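Local coordinates for DUF6836 domain-containing protein (Clostridium leptum, PDB 4PW1), which is of unknown function and folds into a nine-stranded antiparallel beta sheet surrounded by alpha-helices, with two copies in the assembly, at residues Glu212-Ser217 and Tyr223-Asn228; Glu137-Asp142 and Met176-Cys181; Asn32-Gln37 and Phe82-Ala87. One frame throughout, in Å; residues are numbered along the deposited sequence.

Contact 1 of 3, residues Glu212-Ser217 and Tyr223-Asn228; sequences EFTSLS and YAMYSN
Thr214 and Met225 face each other as a hydrogen-bonded pair in a beta hairpin whose first arm, strand 214-218, is the last of the nine strands on this side of the sheet. The short axes run antiparallel at 148°, and the ladder continues through the non-hydrogen-bonded pair Ser215-Ala224 to the hydrogen-bonded pair Leu216-Tyr223. On the face bearing Thr214, Leu216, Tyr223 and Met225, the side chains interlock. Selenomethionine Met225 bends at its third torsion; its SE settles against Leu216, 4.1 Å from both CG and CD2, and its CE ends 3.4 Å from Thr214 OG1. The other branch of Leu216, CD1, sits against the root of the tyrosine, 3.8 Å from Tyr223 CB, while the phenol leads away toward Leu26. Leu18 and Leu20 of the second subunit pack on Thr214 and Leu216, so part of this face lies at the subunit interface. Toward helix 122-141, Ala224 CB comes obliquely to Phe213 CE1, 3.5 Å away. The Phe213 and Tyr226 rings lie 12° from parallel but are slid apart, with centroids 5.5 Å from each other. Tyr226 OH thus lies above the Phe213 face near its rim, buried with no polar partner in the model. One water spans the Thr214-Met225 pair, donating to Met225 O at 2.7 Å and hydrogen-bonding Thr214 OG1.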
loop_
_atom_site.group_PDB
_atom_site.type_symbol
_atom_site.label_atom_id
_atom_site.label_comp_id
_atom_site.label_asym_id
_atom_site.label_seq_id
_atom_site.Cartn_x
_atom_site.Cartn_y
_atom_site.Cartn_z
ATOM N N GLU B 212 17.955 6.951 6.144
ATOM C CA GLU B 212 17.376 7.947 5.288
ATOM C C GLU B 212 15.897 8.173 5.662
ATOM O O GLU B 212 15.154 7.232 5.965
ATOM C CB GLU B 212 17.474 7.422 3.842
ATOM C CG GLU B 212 16.822 8.280 2.782
ATOM C CD GLU B 212 16.956 7.692 1.365
ATOM O OE1 GLU B 212 16.943 6.440 1.199
ATOM O OE2 GLU B 212 17.067 8.497 0.405
ATOM N N PHE B 213 15.467 9.425 5.597
ATOM C CA PHE B 213 14.073 9.795 5.833
ATOM C C PHE B 213 13.383 9.949 4.456
ATOM O O PHE B 213 13.746 10.818 3.688
ATOM C CB PHE B 213 14.089 11.100 6.587
ATOM C CG PHE B 213 12.777 11.808 6.682
ATOM C CD1 PHE B 213 11.577 11.143 6.672
ATOM C CD2 PHE B 213 12.769 13.178 6.819
ATOM C CE1 PHE B 213 10.381 11.838 6.753
ATOM C CE2 PHE B 213 11.581 13.883 6.906
ATOM C CZ PHE B 213 10.382 13.209 6.885
ATOM N N THR B 214 12.412 9.112 4.157
ATOM C CA THR B 214 11.616 9.321 2.951
ATOM C C THR B 214 10.152 9.442 3.363
ATOM O O THR B 214 9.803 9.199 4.538
ATOM C CB THR B 214 11.796 8.198 1.935
ATOM O OG1 THR B 214 11.407 6.977 2.530
ATOM C CG2 THR B 214 13.210 8.113 1.460
ATOM N N SER B 215 9.305 9.888 2.443
ATOM C CA SER B 215 7.924 10.120 2.820
ATOM C C SER B 215 6.938 10.036 1.669
ATOM O O SER B 215 7.299 10.155 0.523
ATOM C CB SER B 215 7.807 11.489 3.478
ATOM O OG SER B 215 8.190 12.474 2.565
ATOM N N LEU B 216 5.681 9.832 2.017
ATOM C CA LEU B 216 4.573 9.967 1.059
ATOM C C LEU B 216 3.355 10.459 1.837
ATOM O O LEU B 216 3.346 10.445 3.083
ATOM C CB LEU B 216 4.291 8.624 0.371
ATOM C CG LEU B 216 3.906 7.436 1.247
ATOM C CD1 LEU B 216 2.502 7.555 1.838
ATOM C CD2 LEU B 216 4.025 6.135 0.436
ATOM N N SER B 217 2.352 10.898 1.095
ATOM C CA SER B 217 1.114 11.318 1.676
ATOM C C SER B 217 0.052 10.311 1.342
ATOM O O SER B 217 -0.127 9.885 0.157
ATOM C CB SER B 217 0.738 12.718 1.211
ATOM O OG SER B 217 -0.467 13.144 1.826
ATOM N N TYR B 223 3.357 9.900 5.816
ATOM C CA TYR B 223 4.027 8.669 6.298
ATOM C C TYR B 223 5.529 8.866 6.179
ATOM O O TYR B 223 6.069 8.973 5.091
ATOM C CB TYR B 223 3.580 7.451 5.487
ATOM C CG TYR B 223 2.207 6.924 5.845
ATOM C CD1 TYR B 223 1.245 7.719 6.391
ATOM C CD2 TYR B 223 1.852 5.617 5.554
ATOM C CE1 TYR B 223 -0.014 7.232 6.704
ATOM C CE2 TYR B 223 0.599 5.130 5.858
ATOM C CZ TYR B 223 -0.314 5.943 6.461
ATOM O OH TYR B 223 -1.554 5.482 6.722
ATOM N N ALA B 224 6.193 8.963 7.318
ATOM C CA ALA B 224 7.631 9.137 7.378
ATOM C C ALA B 224 8.256 7.771 7.516
ATOM O O ALA B 224 7.970 7.049 8.467
ATOM C CB ALA B 224 7.981 9.979 8.575
HETATM N N MSE B 225 9.116 7.417 6.584
HETATM C CA MSE B 225 9.531 6.038 6.430
HETATM C C MSE B 225 10.997 5.919 6.687
HETATM O O MSE B 225 11.830 6.733 6.222
HETATM C CB MSE B 225 9.196 5.549 5.007
HETATM C CG MSE B 225 7.677 5.553 4.808
HETATM SE SE MSE B 225 7.302 5.727 2.851
HETATM C CE MSE B 225 8.803 4.769 2.125
ATOM N N TYR B 226 11.336 4.879 7.412
ATOM C CA TYR B 226 12.726 4.635 7.755
ATOM C C TYR B 226 12.976 3.162 7.671
ATOM O O TYR B 226 12.117 2.384 8.046
ATOM C CB TYR B 226 12.999 5.068 9.197
ATOM C CG TYR B 226 12.731 6.508 9.419
ATOM C CD1 TYR B 226 11.466 6.945 9.771
ATOM C CD2 TYR B 226 13.735 7.440 9.284
ATOM C CE1 TYR B 226 11.210 8.282 9.951
ATOM C CE2 TYR B 226 13.484 8.780 9.457
ATOM C CZ TYR B 226 12.203 9.196 9.779
ATOM O OH TYR B 226 11.910 10.531 9.975
ATOM N N SER B 227 14.155 2.762 7.228
ATOM C CA SER B 227 14.459 1.322 7.177
ATOM C C SER B 227 15.946 1.061 7.237
ATOM O O SER B 227 16.736 1.952 6.997
ATOM C CB SER B 227 13.845 0.697 5.918
ATOM O OG SER B 227 14.299 1.355 4.781
ATOM N N ASN B 228 16.342 -0.158 7.566
ATOM C CA ASN B 228 17.768 -0.494 7.542
ATOM C C ASN B 228 18.011 -1.638 6.583
ATOM O O ASN B 228 17.067 -2.238 6.073
ATOM C CB ASN B 228 18.296 -0.789 8.956
ATOM C CG ASN B 228 17.764 -2.089 9.534
ATOM O OD1 ASN B 228 17.296 -2.986 8.820
ATOM N ND2 ASN B 228 17.799 -2.180 10.848
HETATM O O HOH W 1 13.287 5.780 4.114
#

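Contact 2 of 3, residues Glu137-Asp142 and Met176-Cys181; sequences EKFLSD and MFFMRC
Phe139 and Phe178 make the whole contact, burying about 40 Å² each while their CA atoms stay 10.7 Å apart. Both CB atoms point toward the opposite segment, so two ring-bearing side chains reach across the gap between backbones that do not touch. The closest atoms are Phe139 CE1 and Phe178 CE2 at 3.4 Å. A single corner of the Phe178 ring does most of the touching, since CE2 also comes within 3.7 Å of Phe139 CZ. The planes are inclined at 48° and the centroids are 5.3 Å apart, an oblique aromatic pair. In the fold, this pair joins the C-terminal end of helix 122-141 to helix 173-190, two of the helices that surround the antiparallel sheet. Helix 198-210 packs against both rings: Val208 touches each, Trp205 meets Phe139 with its ring nearly perpendicular, and Ile204 reaches Phe178. Phe139 has CG anti to its backbone N (chi1 170°), whereas Phe178 has CG beside the N (chi1 -65°), and from these settings the two side chains cross at about a right angle. The neighbouring ring atom Phe178 CD2 follows CE2 into the contact, 3.8 Å from Phe139 CE1.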
loop_
_atom_site.group_PDB
_atom_site.type_symbol
_atom_site.label_atom_id
_atom_site.label_comp_id
_atom_site.label_asym_id
_atom_site.label_seq_id
_atom_site.Cartn_x
_atom_site.Cartn_y
_atom_site.Cartn_z
ATOM N N GLU B 137 16.279 17.047 11.344
ATOM C CA GLU B 137 17.661 17.509 11.348
ATOM C C GLU B 137 18.064 17.927 12.747
ATOM O O GLU B 137 19.185 17.659 13.162
ATOM C CB GLU B 137 17.880 18.627 10.323
ATOM C CG GLU B 137 17.887 18.054 8.916
ATOM C CD GLU B 137 17.822 19.098 7.829
ATOM O OE1 GLU B 137 18.319 20.226 8.036
ATOM O OE2 GLU B 137 17.255 18.787 6.763
ATOM N N LYS B 138 17.153 18.560 13.476
ATOM C CA LYS B 138 17.439 18.919 14.858
ATOM C C LYS B 138 17.670 17.629 15.678
ATOM O O LYS B 138 18.620 17.532 16.437
ATOM C CB LYS B 138 16.313 19.769 15.448
ATOM C CG LYS B 138 16.527 20.174 16.903
ATOM C CD LYS B 138 17.896 20.833 17.131
ATOM C CE LYS B 138 18.015 21.475 18.507
ATOM N NZ LYS B 138 17.761 20.486 19.593
ATOM N N PHE B 139 16.798 16.640 15.499
ATOM C CA PHE B 139 16.981 15.360 16.155
ATOM C C PHE B 139 18.338 14.738 15.819
ATOM O O PHE B 139 19.046 14.288 16.734
ATOM C CB PHE B 139 15.835 14.397 15.833
ATOM C CG PHE B 139 16.081 12.977 16.274
ATOM C CD1 PHE B 139 15.853 12.595 17.585
ATOM C CD2 PHE B 139 16.529 12.036 15.385
ATOM C CE1 PHE B 139 16.081 11.294 18.004
ATOM C CE2 PHE B 139 16.746 10.734 15.788
ATOM C CZ PHE B 139 16.526 10.357 17.105
ATOM N N LEU B 140 18.705 14.713 14.541
ATOM C CA LEU B 140 19.995 14.140 14.165
ATOM C C LEU B 140 21.170 14.855 14.834
ATOM O O LEU B 140 22.146 14.211 15.217
ATOM C CB LEU B 140 20.230 14.142 12.666
ATOM C CG LEU B 140 19.284 13.336 11.789
ATOM C CD1 LEU B 140 19.638 13.594 10.322
ATOM C CD2 LEU B 140 19.306 11.852 12.116
ATOM N N SER B 141 21.072 16.167 15.011
ATOM C CA SER B 141 22.146 16.905 15.681
ATOM C C SER B 141 22.129 16.701 17.199
ATOM O O SER B 141 23.147 16.897 17.843
ATOM C CB SER B 141 22.059 18.417 15.384
ATOM O OG SER B 141 21.012 18.994 16.169
ATOM N N ASP B 142 20.983 16.340 17.771
ATOM C CA ASP B 142 20.868 16.186 19.219
ATOM C C ASP B 142 19.848 15.107 19.571
ATOM O O ASP B 142 18.704 15.397 19.972
ATOM C CB ASP B 142 20.501 17.521 19.842
ATOM C CG ASP B 142 20.572 17.505 21.368
ATOM O OD1 ASP B 142 21.048 16.504 21.974
ATOM O OD2 ASP B 142 20.119 18.489 21.972
HETATM N N MSE B 176 8.795 14.757 20.842
HETATM C CA MSE B 176 7.525 14.567 21.525
HETATM C C MSE B 176 7.103 13.126 21.452
HETATM O O MSE B 176 6.615 12.535 22.454
HETATM C CB MSE B 176 6.393 15.390 20.921
HETATM C CG MSE B 176 6.623 16.864 21.205
HETATM SE SE MSE B 176 5.091 17.919 20.505
HETATM C CE MSE B 176 4.829 17.417 18.588
ATOM N N PHE B 177 7.263 12.539 20.272
ATOM C CA PHE B 177 6.849 11.147 20.094
ATOM C C PHE B 177 7.734 10.204 20.926
ATOM O O PHE B 177 7.236 9.335 21.611
ATOM C CB PHE B 177 6.898 10.757 18.633
ATOM C CG PHE B 177 6.553 9.309 18.390
ATOM C CD1 PHE B 177 5.252 8.859 18.535
ATOM C CD2 PHE B 177 7.545 8.405 18.069
ATOM C CE1 PHE B 177 4.948 7.520 18.342
ATOM C CE2 PHE B 177 7.259 7.077 17.859
ATOM C CZ PHE B 177 5.950 6.641 17.992
ATOM N N PHE B 178 9.044 10.381 20.895
ATOM C CA PHE B 178 9.922 9.515 21.716
ATOM C C PHE B 178 9.662 9.646 23.205
ATOM O O PHE B 178 9.702 8.650 23.948
ATOM C CB PHE B 178 11.399 9.775 21.400
ATOM C CG PHE B 178 11.776 9.404 20.000
ATOM C CD1 PHE B 178 11.237 8.304 19.404
ATOM C CD2 PHE B 178 12.643 10.181 19.271
ATOM C CE1 PHE B 178 11.550 7.977 18.093
ATOM C CE2 PHE B 178 12.985 9.829 17.976
ATOM C CZ PHE B 178 12.448 8.730 17.400
HETATM N N MSE B 179 9.381 10.858 23.647
HETATM C CA MSE B 179 9.114 11.101 25.081
HETATM C C MSE B 179 7.834 10.399 25.470
HETATM O O MSE B 179 7.761 9.792 26.528
HETATM C CB MSE B 179 8.924 12.584 25.384
HETATM C CG MSE B 179 10.255 13.327 25.502
HETATM SE SE MSE B 179 9.974 15.297 25.455
HETATM C CE MSE B 179 8.323 15.275 26.567
ATOM N N ARG B 180 6.810 10.460 24.613
ATOM C CA ARG B 180 5.570 9.711 24.902
ATOM C C ARG B 180 5.809 8.203 24.966
ATOM O O ARG B 180 5.327 7.513 25.899
ATOM C CB ARG B 180 4.457 10.036 23.909
ATOM C CG ARG B 180 3.898 11.435 24.085
ATOM C CD ARG B 180 2.939 11.747 22.950
ATOM N NE ARG B 180 2.307 13.055 23.083
ATOM C CZ ARG B 180 1.255 13.327 23.846
ATOM N NH1 ARG B 180 0.676 12.400 24.599
ATOM N NH2 ARG B 180 0.788 14.566 23.875
ATOM N N CYS B 181 6.576 7.676 24.015
ATOM C CA CYS B 181 6.923 6.239 24.034
ATOM C C CYS B 181 7.629 5.805 25.333
ATOM O O CYS B 181 7.262 4.791 25.944
ATOM C CB CYS B 181 7.768 5.855 22.814
ATOM S SG CYS B 181 6.858 5.903 21.223
#

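Contact 3 of 3, residues Asn32-Gln37 and Phe82-Ala87; sequences NLYTGQ and FLKDMA
With chi1 at 179°, Tyr34 extends its ring away from its own backbone N and over Phe82, whose CG takes the other setting, beside the N and opposite the carbonyl carbon (chi1 -64°). The result is a T-shaped (edge-to-face) aromatic pair that fastens the loop between strands 24-28 and 39-40 onto strand 80-89 of the antiparallel sheet. Its planes stand at 81° and its centroids are 5.1 Å apart. Tyr34 is the edge partner: CD1 lies over the centre of the Phe82 face, 3.8 Å from Phe82 CG. Tyr34 CB adds a CH-pi contact above the same ring, 4.3 Å from the centroid. Trp31 meets both aromatic rings, extending the cluster beyond the pair. The phenol end of Tyr34 is met by Lys84, whose chain crosses it at about a right angle and brings CE within 3.8 Å of Tyr34 CE2. Because this lysine bends only at its last torsion, its CD and CE lie against the phenol while the ammonium turns to Asp85, where Lys84 NZ forms a salt bridge with OD2 at 3.4 Å. Gly36 N sits above one Tyr34 face. The tyrosine oxygen approaches the lysine most closely at CD, with Tyr34 OH 3.5 Å from Lys84 CD.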
loop_
_atom_site.group_PDB
_atom_site.type_symbol
_atom_site.label_atom_id
_atom_site.label_comp_id
_atom_site.label_asym_id
_atom_site.label_seq_id
_atom_site.Cartn_x
_atom_site.Cartn_y
_atom_site.Cartn_z
ATOM N N ASN B 32 -1.305 -6.116 6.925
ATOM C CA ASN B 32 -1.234 -6.983 5.755
ATOM C C ASN B 32 -1.536 -8.439 6.119
ATOM O O ASN B 32 -1.852 -9.239 5.249
ATOM C CB ASN B 32 0.145 -6.901 5.087
ATOM C CG ASN B 32 1.270 -7.160 6.087
ATOM O OD1 ASN B 32 1.316 -6.553 7.166
ATOM N ND2 ASN B 32 2.158 -8.059 5.752
ATOM N N LEU B 33 -1.409 -8.791 7.389
ATOM C CA LEU B 33 -1.637 -10.171 7.817
ATOM C C LEU B 33 -3.021 -10.366 8.388
ATOM O O LEU B 33 -3.378 -11.467 8.729
ATOM C CB LEU B 33 -0.594 -10.561 8.854
ATOM C CG LEU B 33 0.853 -10.446 8.357
ATOM C CD1 LEU B 33 1.812 -10.762 9.487
ATOM C CD2 LEU B 33 1.133 -11.376 7.174
ATOM N N TYR B 34 -3.804 -9.288 8.487
ATOM C CA TYR B 34 -5.142 -9.331 9.040
ATOM C C TYR B 34 -6.067 -9.997 8.018
ATOM O O TYR B 34 -6.044 -9.631 6.830
ATOM C CB TYR B 34 -5.610 -7.913 9.307
ATOM C CG TYR B 34 -6.985 -7.790 9.871
ATOM C CD1 TYR B 34 -7.202 -7.906 11.247
ATOM C CD2 TYR B 34 -8.087 -7.581 9.038
ATOM C CE1 TYR B 34 -8.462 -7.823 11.763
ATOM C CE2 TYR B 34 -9.341 -7.477 9.558
ATOM C CZ TYR B 34 -9.518 -7.607 10.919
ATOM O OH TYR B 34 -10.781 -7.532 11.458
ATOM N N THR B 35 -6.828 -10.997 8.453
ATOM C CA THR B 35 -7.663 -11.774 7.545
ATOM C C THR B 35 -9.127 -11.500 7.771
ATOM O O THR B 35 -9.915 -11.838 6.947
ATOM C CB THR B 35 -7.478 -13.298 7.723
ATOM O OG1 THR B 35 -7.943 -13.681 9.024
ATOM C CG2 THR B 35 -6.024 -13.697 7.568
ATOM N N GLY B 36 -9.496 -10.940 8.915
ATOM C CA GLY B 36 -10.901 -10.851 9.292
ATOM C C GLY B 36 -11.476 -12.101 9.964
ATOM O O GLY B 36 -12.610 -12.088 10.335
ATOM N N GLN B 37 -10.691 -13.158 10.121
ATOM C CA GLN B 37 -11.109 -14.346 10.864
ATOM C C GLN B 37 -10.623 -14.378 12.316
ATOM O O GLN B 37 -10.911 -15.345 13.049
ATOM C CB GLN B 37 -10.591 -15.581 10.131
ATOM C CG GLN B 37 -11.119 -15.601 8.693
ATOM C CD GLN B 37 -10.917 -16.928 8.008
ATOM O OE1 GLN B 37 -10.348 -17.870 8.566
ATOM N NE2 GLN B 37 -11.406 -17.018 6.791
ATOM N N PHE B 82 -4.951 -7.905 17.263
ATOM C CA PHE B 82 -5.390 -6.713 16.601
ATOM C C PHE B 82 -6.529 -6.053 17.344
ATOM O O PHE B 82 -7.516 -6.697 17.688
ATOM C CB PHE B 82 -5.933 -7.034 15.216
ATOM C CG PHE B 82 -4.943 -7.606 14.253
ATOM C CD1 PHE B 82 -4.194 -6.783 13.436
ATOM C CD2 PHE B 82 -4.807 -8.987 14.106
ATOM C CE1 PHE B 82 -3.330 -7.319 12.517
ATOM C CE2 PHE B 82 -3.962 -9.515 13.156
ATOM C CZ PHE B 82 -3.212 -8.682 12.376
ATOM N N LEU B 83 -6.427 -4.730 17.486
ATOM C CA LEU B 83 -7.562 -3.872 17.860
ATOM C C LEU B 83 -7.867 -2.985 16.689
ATOM O O LEU B 83 -7.087 -2.071 16.364
ATOM C CB LEU B 83 -7.152 -3.033 19.042
ATOM C CG LEU B 83 -8.230 -2.107 19.561
ATOM C CD1 LEU B 83 -9.312 -2.914 20.241
ATOM C CD2 LEU B 83 -7.609 -1.119 20.540
ATOM N N LYS B 84 -8.971 -3.264 16.020
ATOM C CA LYS B 84 -9.316 -2.610 14.769
ATOM C C LYS B 84 -10.439 -1.609 14.951
ATOM O O LYS B 84 -11.531 -1.958 15.354
ATOM C CB LYS B 84 -9.758 -3.618 13.725
ATOM C CG LYS B 84 -9.823 -3.040 12.295
ATOM C CD LYS B 84 -10.496 -4.066 11.390
ATOM C CE LYS B 84 -10.241 -3.821 9.924
ATOM N NZ LYS B 84 -10.777 -2.522 9.519
ATOM N N ASP B 85 -10.158 -0.360 14.577
ATOM C CA ASP B 85 -11.146 0.711 14.541
ATOM C C ASP B 85 -11.997 0.795 15.802
ATOM O O ASP B 85 -13.210 0.881 15.734
ATOM C CB ASP B 85 -12.006 0.599 13.275
ATOM C CG ASP B 85 -11.230 0.897 12.013
ATOM O OD1 ASP B 85 -10.217 1.645 12.044
ATOM O OD2 ASP B 85 -11.663 0.379 10.942
HETATM N N MSE B 86 -11.357 0.863 16.973
HETATM C CA MSE B 86 -12.081 1.180 18.180
HETATM C C MSE B 86 -12.485 2.656 18.144
HETATM O O MSE B 86 -11.629 3.549 17.995
HETATM C CB MSE B 86 -11.255 0.875 19.436
HETATM C CG MSE B 86 -12.017 1.210 20.673
HETATM SE SE MSE B 86 -10.934 0.790 22.252
HETATM C CE MSE B 86 -9.477 2.028 22.144
ATOM N N ALA B 87 -13.786 2.916 18.314
ATOM C CA ALA B 87 -14.367 4.245 18.200
ATOM C C ALA B 87 -14.410 4.892 19.553
ATOM O O ALA B 87 -14.944 4.316 20.481
ATOM C CB ALA B 87 -15.804 4.195 17.601
#

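Contacts 1 and 3 reach the same sheet, yet their centres lie 24 Å apart and their nearest atoms about 11 Å. Strand 80-89 is third from one margin, whereas the hairpin of contact 1 forms the other. Contact 2 is nearer to contact 1, at 16 Å between centres and about 7 Å between nearest atoms; helix 122-141 connects them, carrying Phe139 toward its end and, earlier, Leu132 and Trp136 against Phe213. Contacts 2 and 3 lie on opposite sides of the chain's centre, 30 Å apart between centres. None of the three touches another, and along the chain they follow in series as contact 3, contact 2 and contact 1.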